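Local coordinates for fructooligosaccharide ABC transporter substrate-binding protein FusA (Streptococcus pneumoniae, PDB 5G5Y) that binds kestose, nystose and longer fructooligosaccharides, but not sucrose, and serves as the solute-binding component of the FusABC-MsmK import complex, at residues 189-195 with 447-451; 222-228 with 463-467; 441-446 with 469-475. One frame throughout, in Å; residues are numbered along the deposited sequence.

Contact 1 (189-195 with 447-451); sequences NGNEDFK and YRKRA
Arg-450 grips the carboxylate of Asp-193 end-on with two nitrogens, one to each oxygen. NH2 reaches OD1 at 2.8 Å, and NH1 donates to OD2 in an almost straight bond (N-H...O 175°) that uses the syn lone pair. Carboxylate and guanidinium planes lie 16° apart, so the two groups form one nearly flat, forked salt bridge. The guanidinium is also held between two rings. Phe-194 CZ sits 3.3 Å above its centre on one face, and Tyr-447 CD1, from the preceding turn of the same helix, covers the opposite face at 3.7 Å. The Phe-194 ring reaches this place because its CG stands between the backbone N and carbonyl carbon (chi1 59°), which turns the ring toward the helix.

Lys-195 NZ bridges Asp-193 of its own loop and Tyr-447 of the helix. The lysine chain bends at both chi3 and chi4, folding NZ back to within 2.8 Å of Asp-193 OD2, above the carboxylate plane, while the same NZ donates to Tyr-447 OH at 2.9 Å. The backbone N of Lys-195 also bonds to Asp-193 OD2, closing an Asx turn that fixes the carboxylate relative to its own loop.

In the second shell, Gly-188 N donates to Asp-193 OD1, Ser-187 OG bonds to Arg-450 NH2, and Asp-207 OD1 forms another salt bridge with Lys-195 NZ. A type I turn from Gly-190 to Asp-193 carries Asn-191, a substrate-binding residue. With three donors on Asp-193 OD2, the aspartate is probably held as an anion, and its charge, with that of Asp-207, would offset the two nearby cations. The chemistry thus fastens the loop that carries substrate-binding Asn-191 to helix 429-455 by a largely buried ionic network.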
loop_
_atom_site.group_PDB
_atom_site.type_symbol
_atom_site.label_atom_id
_atom_site.label_comp_id
_atom_site.label_asym_id
_atom_site.label_seq_id
_atom_site.Cartn_x
_atom_site.Cartn_y
_atom_site.Cartn_z
ATOM N N ASN A 189 -9.917 -8.766 -2.473
ATOM C CA ASN A 189 -8.710 -8.001 -2.273
ATOM C C ASN A 189 -8.867 -7.143 -0.996
ATOM O O ASN A 189 -10.002 -6.812 -0.549
ATOM C CB ASN A 189 -8.345 -7.106 -3.469
ATOM C CG ASN A 189 -7.852 -7.886 -4.726
ATOM O OD1 ASN A 189 -7.127 -8.956 -4.709
ATOM N ND2 ASN A 189 -8.255 -7.334 -5.867
ATOM N N GLY A 190 -7.736 -6.828 -0.404
ATOM C CA GLY A 190 -7.610 -5.750 0.559
ATOM C C GLY A 190 -7.443 -6.172 1.998
ATOM O O GLY A 190 -7.253 -7.360 2.343
ATOM N N ASN A 191 -7.577 -5.181 2.870
ATOM C CA ASN A 191 -7.100 -5.318 4.250
ATOM C C ASN A 191 -7.943 -6.182 5.180
ATOM O O ASN A 191 -7.493 -6.518 6.275
ATOM C CB ASN A 191 -6.931 -3.921 4.852
ATOM C CG ASN A 191 -5.977 -3.046 4.051
ATOM O OD1 ASN A 191 -5.140 -3.542 3.280
ATOM N ND2 ASN A 191 -6.101 -1.734 4.226
ATOM N N GLU A 192 -9.153 -6.518 4.761
ATOM C CA GLU A 192 -10.126 -7.226 5.558
ATOM C C GLU A 192 -10.351 -8.666 5.095
ATOM O O GLU A 192 -11.203 -9.359 5.616
ATOM C CB GLU A 192 -11.446 -6.425 5.601
ATOM C CG GLU A 192 -11.375 -5.135 6.417
ATOM C CD GLU A 192 -10.556 -4.037 5.800
ATOM O OE1 GLU A 192 -10.739 -3.740 4.618
ATOM O OE2 GLU A 192 -9.702 -3.454 6.473
ATOM N N ASP A 193 -9.555 -9.145 4.153
ATOM C CA ASP A 193 -9.662 -10.511 3.680
ATOM C C ASP A 193 -8.915 -11.494 4.595
ATOM O O ASP A 193 -7.977 -11.097 5.270
ATOM C CB ASP A 193 -9.079 -10.612 2.261
ATOM C CG ASP A 193 -9.375 -11.955 1.617
ATOM O OD1 ASP A 193 -10.569 -12.339 1.639
ATOM O OD2 ASP A 193 -8.450 -12.690 1.177
ATOM N N PHE A 194 -9.275 -12.787 4.536
ATOM C CA PHE A 194 -8.691 -13.823 5.359
ATOM C C PHE A 194 -7.384 -14.437 4.830
ATOM O O PHE A 194 -6.818 -15.301 5.496
ATOM C CB PHE A 194 -9.711 -14.989 5.638
ATOM C CG PHE A 194 -10.237 -15.663 4.400
ATOM C CD1 PHE A 194 -9.463 -16.561 3.680
ATOM C CD2 PHE A 194 -11.495 -15.350 3.911
ATOM C CE1 PHE A 194 -9.951 -17.143 2.514
ATOM C CE2 PHE A 194 -11.976 -15.940 2.747
ATOM C CZ PHE A 194 -11.211 -16.853 2.064
ATOM N N LYS A 195 -6.938 -14.052 3.628
ATOM C CA LYS A 195 -5.882 -14.802 2.914
ATOM C C LYS A 195 -4.544 -14.864 3.695
ATOM O O LYS A 195 -3.744 -15.795 3.485
ATOM C CB LYS A 195 -5.692 -14.319 1.460
ATOM C CG LYS A 195 -5.075 -12.920 1.334
ATOM C CD LYS A 195 -4.690 -12.552 -0.099
ATOM C CE LYS A 195 -5.833 -12.660 -1.110
ATOM N NZ LYS A 195 -6.850 -11.589 -0.872
ATOM N N TYR A 447 -11.628 -15.408 -7.192
ATOM C CA TYR A 447 -12.411 -15.148 -5.981
ATOM C C TYR A 447 -13.781 -15.830 -6.009
ATOM O O TYR A 447 -14.267 -16.239 -4.978
ATOM C CB TYR A 447 -12.522 -13.668 -5.689
ATOM C CG TYR A 447 -11.231 -13.047 -5.128
ATOM C CD1 TYR A 447 -10.508 -13.651 -4.100
ATOM C CD2 TYR A 447 -10.737 -11.854 -5.638
ATOM C CE1 TYR A 447 -9.328 -13.076 -3.612
ATOM C CE2 TYR A 447 -9.568 -11.272 -5.157
ATOM C CZ TYR A 447 -8.873 -11.891 -4.132
ATOM O OH TYR A 447 -7.735 -11.313 -3.633
ATOM N N ARG A 448 -14.402 -15.925 -7.167
ATOM C CA ARG A 448 -15.696 -16.612 -7.254
ATOM C C ARG A 448 -15.551 -18.085 -6.841
ATOM O O ARG A 448 -16.321 -18.576 -6.026
ATOM C CB ARG A 448 -16.296 -16.505 -8.653
ATOM C CG ARG A 448 -17.679 -17.176 -8.737
ATOM C CD ARG A 448 -18.354 -17.023 -10.092
ATOM N NE ARG A 448 -17.697 -17.684 -11.222
ATOM C CZ ARG A 448 -17.806 -18.974 -11.558
ATOM N NH1 ARG A 448 -18.497 -19.847 -10.817
ATOM N NH2 ARG A 448 -17.197 -19.410 -12.666
ATOM N N LYS A 449 -14.550 -18.778 -7.376
ATOM C CA LYS A 449 -14.357 -20.174 -7.059
ATOM C C LYS A 449 -14.004 -20.348 -5.580
ATOM O O LYS A 449 -14.534 -21.233 -4.916
ATOM C CB LYS A 449 -13.280 -20.791 -7.961
ATOM C CG LYS A 449 -13.668 -20.820 -9.438
ATOM C CD LYS A 449 -14.975 -21.547 -9.721
ATOM C CE LYS A 449 -14.948 -22.951 -9.175
ATOM N NZ LYS A 449 -16.148 -23.686 -9.620
ATOM N N ARG A 450 -13.152 -19.461 -5.067
ATOM C CA ARG A 450 -12.770 -19.506 -3.673
ATOM C C ARG A 450 -14.008 -19.382 -2.749
ATOM O O ARG A 450 -14.140 -20.144 -1.778
ATOM C CB ARG A 450 -11.700 -18.447 -3.385
ATOM C CG ARG A 450 -10.964 -18.617 -2.092
ATOM C CD ARG A 450 -10.138 -17.365 -1.765
ATOM N NE ARG A 450 -10.953 -16.240 -1.322
ATOM C CZ ARG A 450 -10.505 -15.166 -0.656
ATOM N NH1 ARG A 450 -9.223 -15.028 -0.346
ATOM N NH2 ARG A 450 -11.366 -14.244 -0.262
ATOM N N ALA A 451 -14.897 -18.447 -3.063
ATOM C CA ALA A 451 -16.103 -18.221 -2.279
ATOM C C ALA A 451 -17.014 -19.463 -2.375
ATOM O O ALA A 451 -17.552 -19.901 -1.357
ATOM C CB ALA A 451 -16.822 -16.976 -2.769
#

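Contact 2 (222-228 with 463-467); sequences ADNDNYK and WDDYK. With CA (calcium ion), chain D.
Trp-463, which has by far the most surface buried here, lays its indole against the first turn of helix 225-239 and the loop leading into it. With chi1 at -178°, CG stands opposite the backbone N and the indole extends toward that helix. Lys-228 runs over one face: its CB stands 3.8 Å from the centroid of the six-membered ring and only 4° off the normal, a CH-pi contact. Farther along, the chain bends at chi3 and brings NZ to 4.6 Å from the centroid of the five-membered ring, an off-centre cation-pi interaction. The opposite indole face is covered by Tyr-466 CD2 and Lys-467 CG of its own helix, while Tyr-227 CD1 meets the ring edge at CH2.

In the plane of the indole, a water accepts from Trp-463 NE1 at 2.9 Å and from Lys-467 NZ, and donates to Asp-223 O and Asp-225 OD1. Four bonds therefore fix this water between the segments. Tyr-466 OH donates directly to Ala-222 O at 2.7 Å, with the donor tilted 28° from the carbonyl plane.

Asp-223 OD1 and Asn-224 OD1 bind calcium at 2.5 and 2.3 Å, respectively; Asp-219, Phe-220 and three waters complete the site. Through the direct bond to Ala-222 O and the water-mediated link to Asp-223 O, the contact joins the calcium-binding loop to helix 459-472.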
loop_
_atom_site.group_PDB
_atom_site.type_symbol
_atom_site.label_atom_id
_atom_site.label_comp_id
_atom_site.label_asym_id
_atom_site.label_seq_id
_atom_site.Cartn_x
_atom_site.Cartn_y
_atom_site.Cartn_z
ATOM N N ALA A 222 -2.318 -19.069 -6.279
ATOM C CA ALA A 222 -3.654 -19.602 -6.300
ATOM C C ALA A 222 -3.868 -20.875 -7.151
ATOM O O ALA A 222 -5.005 -21.291 -7.319
ATOM C CB ALA A 222 -4.617 -18.502 -6.685
ATOM N N ASP A 223 -2.805 -21.506 -7.643
ATOM C CA ASP A 223 -2.885 -22.885 -8.189
ATOM C C ASP A 223 -2.011 -23.894 -7.418
ATOM O O ASP A 223 -1.747 -24.964 -7.928
ATOM C CB ASP A 223 -2.520 -22.882 -9.675
ATOM C CG ASP A 223 -1.040 -22.584 -9.925
ATOM O OD1 ASP A 223 -0.341 -22.159 -8.951
ATOM O OD2 ASP A 223 -0.610 -22.785 -11.087
ATOM N N ASN A 224 -1.570 -23.544 -6.200
ATOM C CA ASN A 224 -0.708 -24.414 -5.393
ATOM C C ASN A 224 -1.584 -25.377 -4.557
ATOM O O ASN A 224 -2.644 -24.989 -4.076
ATOM C CB ASN A 224 0.119 -23.575 -4.407
ATOM C CG ASN A 224 1.202 -22.758 -5.085
ATOM O OD1 ASN A 224 1.647 -23.063 -6.223
ATOM N ND2 ASN A 224 1.686 -21.754 -4.383
ATOM N N ASP A 225 -1.113 -26.599 -4.355
ATOM C CA ASP A 225 -1.762 -27.517 -3.399
ATOM C C ASP A 225 -1.954 -26.858 -2.029
ATOM O O ASP A 225 -2.933 -27.134 -1.346
ATOM C CB ASP A 225 -0.941 -28.780 -3.235
ATOM C CG ASP A 225 -0.920 -29.636 -4.500
ATOM O OD1 ASP A 225 -1.674 -29.340 -5.466
ATOM O OD2 ASP A 225 -0.156 -30.622 -4.497
ATOM N N ASN A 226 -1.018 -25.986 -1.646
ATOM C CA ASN A 226 -1.084 -25.268 -0.343
ATOM C C ASN A 226 -2.292 -24.380 -0.243
ATOM O O ASN A 226 -2.874 -24.242 0.806
ATOM C CB ASN A 226 0.167 -24.402 -0.108
ATOM C CG ASN A 226 1.442 -25.122 -0.464
ATOM O OD1 ASN A 226 1.689 -25.363 -1.658
ATOM N ND2 ASN A 226 2.232 -25.548 0.543
ATOM N N TYR A 227 -2.635 -23.745 -1.361
ATOM C CA TYR A 227 -3.758 -22.851 -1.431
ATOM C C TYR A 227 -5.067 -23.638 -1.288
ATOM O O TYR A 227 -5.977 -23.185 -0.620
ATOM C CB TYR A 227 -3.733 -22.135 -2.755
ATOM C CG TYR A 227 -4.809 -21.136 -3.014
ATOM C CD1 TYR A 227 -6.004 -21.538 -3.561
ATOM C CD2 TYR A 227 -4.603 -19.758 -2.798
ATOM C CE1 TYR A 227 -6.978 -20.615 -3.886
ATOM C CE2 TYR A 227 -5.608 -18.826 -3.086
ATOM C CZ TYR A 227 -6.784 -19.272 -3.640
ATOM O OH TYR A 227 -7.792 -18.378 -3.959
ATOM N N LYS A 228 -5.135 -24.789 -1.956
ATOM C CA LYS A 228 -6.268 -25.714 -1.814
ATOM C C LYS A 228 -6.466 -26.102 -0.335
ATOM O O LYS A 228 -7.596 -26.070 0.143
ATOM C CB LYS A 228 -6.100 -26.931 -2.727
ATOM C CG LYS A 228 -7.124 -28.021 -2.475
ATOM C CD LYS A 228 -7.137 -29.062 -3.571
ATOM C CE LYS A 228 -6.091 -30.114 -3.376
ATOM N NZ LYS A 228 -6.470 -31.307 -4.195
ATOM N N TRP A 463 -10.930 -28.893 -8.489
ATOM C CA TRP A 463 -9.592 -28.281 -8.486
ATOM C C TRP A 463 -8.866 -28.394 -9.824
ATOM O O TRP A 463 -8.366 -27.382 -10.349
ATOM C CB TRP A 463 -8.760 -28.839 -7.331
ATOM C CG TRP A 463 -7.374 -28.241 -7.198
ATOM C CD1 TRP A 463 -6.193 -28.842 -7.499
ATOM C CD2 TRP A 463 -7.057 -26.939 -6.702
ATOM N NE1 TRP A 463 -5.145 -27.980 -7.228
ATOM C CE2 TRP A 463 -5.653 -26.809 -6.736
ATOM C CE3 TRP A 463 -7.830 -25.861 -6.226
ATOM C CZ2 TRP A 463 -5.005 -25.647 -6.320
ATOM C CZ3 TRP A 463 -7.189 -24.717 -5.800
ATOM C CH2 TRP A 463 -5.785 -24.618 -5.848
ATOM N N ASP A 464 -8.816 -29.602 -10.385
ATOM C CA ASP A 464 -8.069 -29.829 -11.639
ATOM C C ASP A 464 -8.656 -29.022 -12.800
ATOM O O ASP A 464 -7.898 -28.370 -13.552
ATOM C CB ASP A 464 -7.949 -31.328 -11.990
ATOM C CG ASP A 464 -6.894 -32.056 -11.164
ATOM O OD1 ASP A 464 -6.134 -31.420 -10.386
ATOM O OD2 ASP A 464 -6.810 -33.297 -11.301
ATOM N N ASP A 465 -9.981 -28.979 -12.921
ATOM C CA ASP A 465 -10.583 -28.166 -14.005
ATOM C C ASP A 465 -10.361 -26.657 -13.805
ATOM O O ASP A 465 -10.273 -25.890 -14.764
ATOM C CB ASP A 465 -12.086 -28.394 -14.149
ATOM C CG ASP A 465 -12.432 -29.722 -14.833
ATOM O OD1 ASP A 465 -11.557 -30.383 -15.389
ATOM O OD2 ASP A 465 -13.616 -30.095 -14.809
ATOM N N TYR A 466 -10.334 -26.231 -12.548
ATOM C CA TYR A 466 -10.065 -24.833 -12.226
ATOM C C TYR A 466 -8.693 -24.424 -12.703
ATOM O O TYR A 466 -8.557 -23.384 -13.307
ATOM C CB TYR A 466 -10.216 -24.611 -10.730
ATOM C CG TYR A 466 -9.445 -23.470 -10.074
ATOM C CD1 TYR A 466 -9.974 -22.180 -10.038
ATOM C CD2 TYR A 466 -8.249 -23.715 -9.389
ATOM C CE1 TYR A 466 -9.311 -21.126 -9.384
ATOM C CE2 TYR A 466 -7.583 -22.684 -8.731
ATOM C CZ TYR A 466 -8.115 -21.397 -8.724
ATOM O OH TYR A 466 -7.493 -20.406 -8.043
ATOM N N LYS A 467 -7.686 -25.241 -12.424
ATOM C CA LYS A 467 -6.342 -24.950 -12.918
ATOM C C LYS A 467 -6.295 -24.908 -14.453
ATOM O O LYS A 467 -5.662 -24.025 -15.016
ATOM C CB LYS A 467 -5.326 -25.949 -12.384
ATOM C CG LYS A 467 -5.100 -25.800 -10.890
ATOM C CD LYS A 467 -3.910 -26.620 -10.401
ATOM C CE LYS A 467 -4.113 -28.126 -10.526
ATOM N NZ LYS A 467 -2.847 -28.794 -10.137
HETATM CA CA CA D . 1.997 -21.935 -8.196
HETATM O O HOH W 1 -2.231 -27.772 -7.465
HETATM O O HOH W 2 -9.370 -19.506 -5.930
HETATM O O HOH W 3 3.850 -23.335 -8.088
HETATM O O HOH W 4 3.028 -20.818 -10.287
HETATM O O HOH W 5 2.332 -24.009 -9.517
#

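Contact 3 (441-446 with 469-475); sequences DMNDYI and ELEKYGL. With ZN (zinc ion), chain H.
Met-442 and Tyr-473 mark the closest backbone approach, with CA atoms 6.3 Å apart, where helix 429-455 passes the C-terminal end of helix 459-472. The first segment is helical but kinked, since the N atoms of Asp-444 and Tyr-445 lack bonds to the turn before. The helical part of the second is terminated by a Schellman motif: Gly-474 has positive phi (106°), its N bonds to Glu-471 O, and Leu-475 N returns to Leu-470 O. Gly-474 is also the N-cap residue of helix 475-492.

The Tyr-473 ring packs against Asp-441, Met-442 and Tyr-445. Its CE2 edge points at the face of Tyr-445, a T-shaped pair with centroids 5.6 Å apart and planes at 67°. Asp-441 O lies 3.7 Å above one face of the Tyr-473 ring, offset toward the rim, and Asp-441 CB touches Tyr-473 CD1 at 3.6 Å. A chi1 of 173° directs the Tyr-445 ring toward helix 459-472, leaving OH 3.3 Å from Glu-469 CB, while Leu-470 CD2 meets the ring edge in plane.

Deeper in, Leu-470 CD2 also packs on Ile-446 CG1 at 3.9 Å. The extended Met-442 chain carries SD past the same methyl to place CE near Leu-475 CD1. Phe-220 of strand 218-220 touches Met-442, Ile-446, Leu-470 and Leu-475, so this apolar cluster backs a residue of the second calcium site. At the other margin, Asp-441 OD2 binds zinc at 2.0 Å beside His-437, and a water donates to both that oxygen and Tyr-473 O. Consecutive helices 429-455 and 459-472 run antiparallel as a helical hairpin, joined here by aromatic and aliphatic packing, and the Schellman motif at the end of the second helix leads into helix 475-492.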
loop_
_atom_site.group_PDB
_atom_site.type_symbol
_atom_site.label_atom_id
_atom_site.label_comp_id
_atom_site.label_asym_id
_atom_site.label_seq_id
_atom_site.Cartn_x
_atom_site.Cartn_y
_atom_site.Cartn_z
ATOM N N ASP A 441 -9.682 -10.954 -16.834
ATOM C CA ASP A 441 -10.347 -12.225 -17.065
ATOM C C ASP A 441 -10.338 -13.123 -15.863
ATOM O O ASP A 441 -11.333 -13.827 -15.595
ATOM C CB ASP A 441 -9.686 -12.993 -18.216
ATOM C CG ASP A 441 -10.054 -12.449 -19.614
ATOM O OD1 ASP A 441 -10.822 -11.465 -19.771
ATOM O OD2 ASP A 441 -9.555 -13.090 -20.554
ATOM N N MET A 442 -9.191 -13.206 -15.177
ATOM C CA MET A 442 -9.033 -14.253 -14.161
ATOM C C MET A 442 -9.302 -13.834 -12.702
ATOM O O MET A 442 -9.702 -14.690 -11.942
ATOM C CB MET A 442 -7.730 -15.036 -14.285
ATOM C CG MET A 442 -6.500 -14.461 -13.675
ATOM S SD MET A 442 -5.127 -15.648 -13.792
ATOM C CE MET A 442 -3.881 -14.437 -13.313
ATOM N N ASN A 443 -9.157 -12.552 -12.358
ATOM C CA ASN A 443 -9.161 -12.139 -10.945
ATOM C C ASN A 443 -10.485 -12.426 -10.261
ATOM O O ASN A 443 -10.519 -13.060 -9.182
ATOM C CB ASN A 443 -8.737 -10.676 -10.767
ATOM C CG ASN A 443 -7.233 -10.487 -10.958
ATOM O OD1 ASN A 443 -6.502 -11.459 -11.155
ATOM N ND2 ASN A 443 -6.771 -9.252 -10.887
ATOM N N ASP A 444 -11.578 -12.000 -10.873
ATOM C CA ASP A 444 -12.911 -12.231 -10.306
ATOM C C ASP A 444 -13.225 -13.720 -10.273
ATOM O O ASP A 444 -13.831 -14.184 -9.328
ATOM C CB ASP A 444 -14.011 -11.466 -11.069
ATOM C CG ASP A 444 -13.947 -9.921 -10.859
ATOM O OD1 ASP A 444 -13.494 -9.457 -9.808
ATOM O OD2 ASP A 444 -14.384 -9.157 -11.758
ATOM N N TYR A 445 -12.778 -14.460 -11.282
ATOM C CA TYR A 445 -12.949 -15.937 -11.324
ATOM C C TYR A 445 -12.276 -16.643 -10.140
ATOM O O TYR A 445 -12.840 -17.546 -9.501
ATOM C CB TYR A 445 -12.411 -16.490 -12.656
ATOM C CG TYR A 445 -12.382 -17.985 -12.734
ATOM C CD1 TYR A 445 -13.560 -18.721 -12.909
ATOM C CD2 TYR A 445 -11.191 -18.682 -12.631
ATOM C CE1 TYR A 445 -13.526 -20.105 -12.964
ATOM C CE2 TYR A 445 -11.143 -20.056 -12.677
ATOM C CZ TYR A 445 -12.327 -20.778 -12.838
ATOM O OH TYR A 445 -12.276 -22.164 -12.877
ATOM N N ILE A 446 -11.042 -16.252 -9.857
ATOM C CA ILE A 446 -10.320 -16.807 -8.722
ATOM C C ILE A 446 -11.124 -16.608 -7.406
ATOM O O ILE A 446 -11.293 -17.546 -6.604
ATOM C CB ILE A 446 -8.917 -16.177 -8.604
ATOM C CG1 ILE A 446 -8.008 -16.722 -9.713
ATOM C CG2 ILE A 446 -8.294 -16.453 -7.223
ATOM C CD1 ILE A 446 -6.791 -15.891 -9.941
ATOM N N GLU A 469 -8.781 -23.948 -16.348
ATOM C CA GLU A 469 -9.459 -22.705 -16.680
ATOM C C GLU A 469 -8.483 -21.506 -16.546
ATOM O O GLU A 469 -8.461 -20.624 -17.380
ATOM C CB GLU A 469 -10.668 -22.526 -15.763
ATOM C CG GLU A 469 -11.776 -21.789 -16.374
ATOM C CD GLU A 469 -12.363 -22.477 -17.618
ATOM O OE1 GLU A 469 -12.327 -23.703 -17.812
ATOM O OE2 GLU A 469 -12.946 -21.729 -18.351
ATOM N N LEU A 470 -7.651 -21.530 -15.507
ATOM C CA LEU A 470 -6.627 -20.520 -15.339
ATOM C C LEU A 470 -5.655 -20.503 -16.506
ATOM O O LEU A 470 -5.244 -19.429 -16.949
ATOM C CB LEU A 470 -5.876 -20.725 -14.003
ATOM C CG LEU A 470 -6.641 -20.514 -12.712
ATOM C CD1 LEU A 470 -5.716 -20.716 -11.516
ATOM C CD2 LEU A 470 -7.268 -19.147 -12.652
ATOM N N GLU A 471 -5.296 -21.675 -17.013
ATOM C CA GLU A 471 -4.434 -21.746 -18.198
ATOM C C GLU A 471 -5.160 -21.259 -19.443
ATOM O O GLU A 471 -4.556 -20.565 -20.243
ATOM C CB GLU A 471 -3.840 -23.140 -18.430
ATOM C CG GLU A 471 -2.908 -23.231 -19.642
ATOM C CD GLU A 471 -1.803 -22.154 -19.637
ATOM O OE1 GLU A 471 -1.453 -21.627 -18.536
ATOM O OE2 GLU A 471 -1.274 -21.814 -20.716
ATOM N N LYS A 472 -6.441 -21.568 -19.605
ATOM C CA LYS A 472 -7.188 -20.963 -20.709
ATOM C C LYS A 472 -7.187 -19.437 -20.666
ATOM O O LYS A 472 -7.216 -18.791 -21.718
ATOM C CB LYS A 472 -8.622 -21.458 -20.754
ATOM C CG LYS A 472 -8.748 -22.923 -21.146
ATOM C CD LYS A 472 -10.169 -23.367 -20.863
ATOM C CE LYS A 472 -10.379 -24.855 -20.954
ATOM N NZ LYS A 472 -11.819 -25.108 -20.654
ATOM N N TYR A 473 -7.214 -18.861 -19.450
ATOM C CA TYR A 473 -7.119 -17.421 -19.298
ATOM C C TYR A 473 -5.704 -16.864 -19.461
ATOM O O TYR A 473 -5.533 -15.636 -19.447
ATOM C CB TYR A 473 -7.646 -16.957 -17.945
ATOM C CG TYR A 473 -9.140 -17.017 -17.763
ATOM C CD1 TYR A 473 -10.017 -16.500 -18.723
ATOM C CD2 TYR A 473 -9.675 -17.553 -16.613
ATOM C CE1 TYR A 473 -11.385 -16.518 -18.518
ATOM C CE2 TYR A 473 -11.032 -17.569 -16.394
ATOM C CZ TYR A 473 -11.888 -17.053 -17.350
ATOM O OH TYR A 473 -13.225 -17.131 -17.097
ATOM N N GLY A 474 -4.706 -17.723 -19.572
ATOM C CA GLY A 474 -3.360 -17.292 -19.920
ATOM C C GLY A 474 -2.357 -17.294 -18.772
ATOM O O GLY A 474 -1.359 -16.558 -18.827
ATOM N N LEU A 475 -2.610 -18.098 -17.737
ATOM C CA LEU A 475 -1.728 -18.124 -16.574
ATOM C C LEU A 475 -0.257 -18.360 -16.938
ATOM O O LEU A 475 0.618 -17.664 -16.417
ATOM C CB LEU A 475 -2.188 -19.165 -15.547
ATOM C CG LEU A 475 -1.366 -19.240 -14.258
ATOM C CD1 LEU A 475 -1.429 -17.902 -13.552
ATOM C CD2 LEU A 475 -1.868 -20.381 -13.389
HETATM ZN ZN ZN H . -9.833 -12.570 -22.504
HETATM O O HOH W 6 -6.845 -13.614 -20.577
#

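Contacts 1 and 3 use successive parts of helix 429-455, while contacts 2 and 3 share helix 459-472. Contact 1 is the most buried and the most ionic; it joins a loop bearing a substrate residue to the helix. Contacts 2 and 3, whose centres lie 12 Å apart, are only partly buried and rely more on rings and aliphatic chains, with metals at their margins: calcium in contact 2, zinc in contact 3. Tyr-227 joins all three, its OH packing on Arg-450 CD of contact 1 at 3.4 Å and on Ile-446 CG2 of contact 3. The C-terminal helices thus connect the substrate loop with the second calcium site.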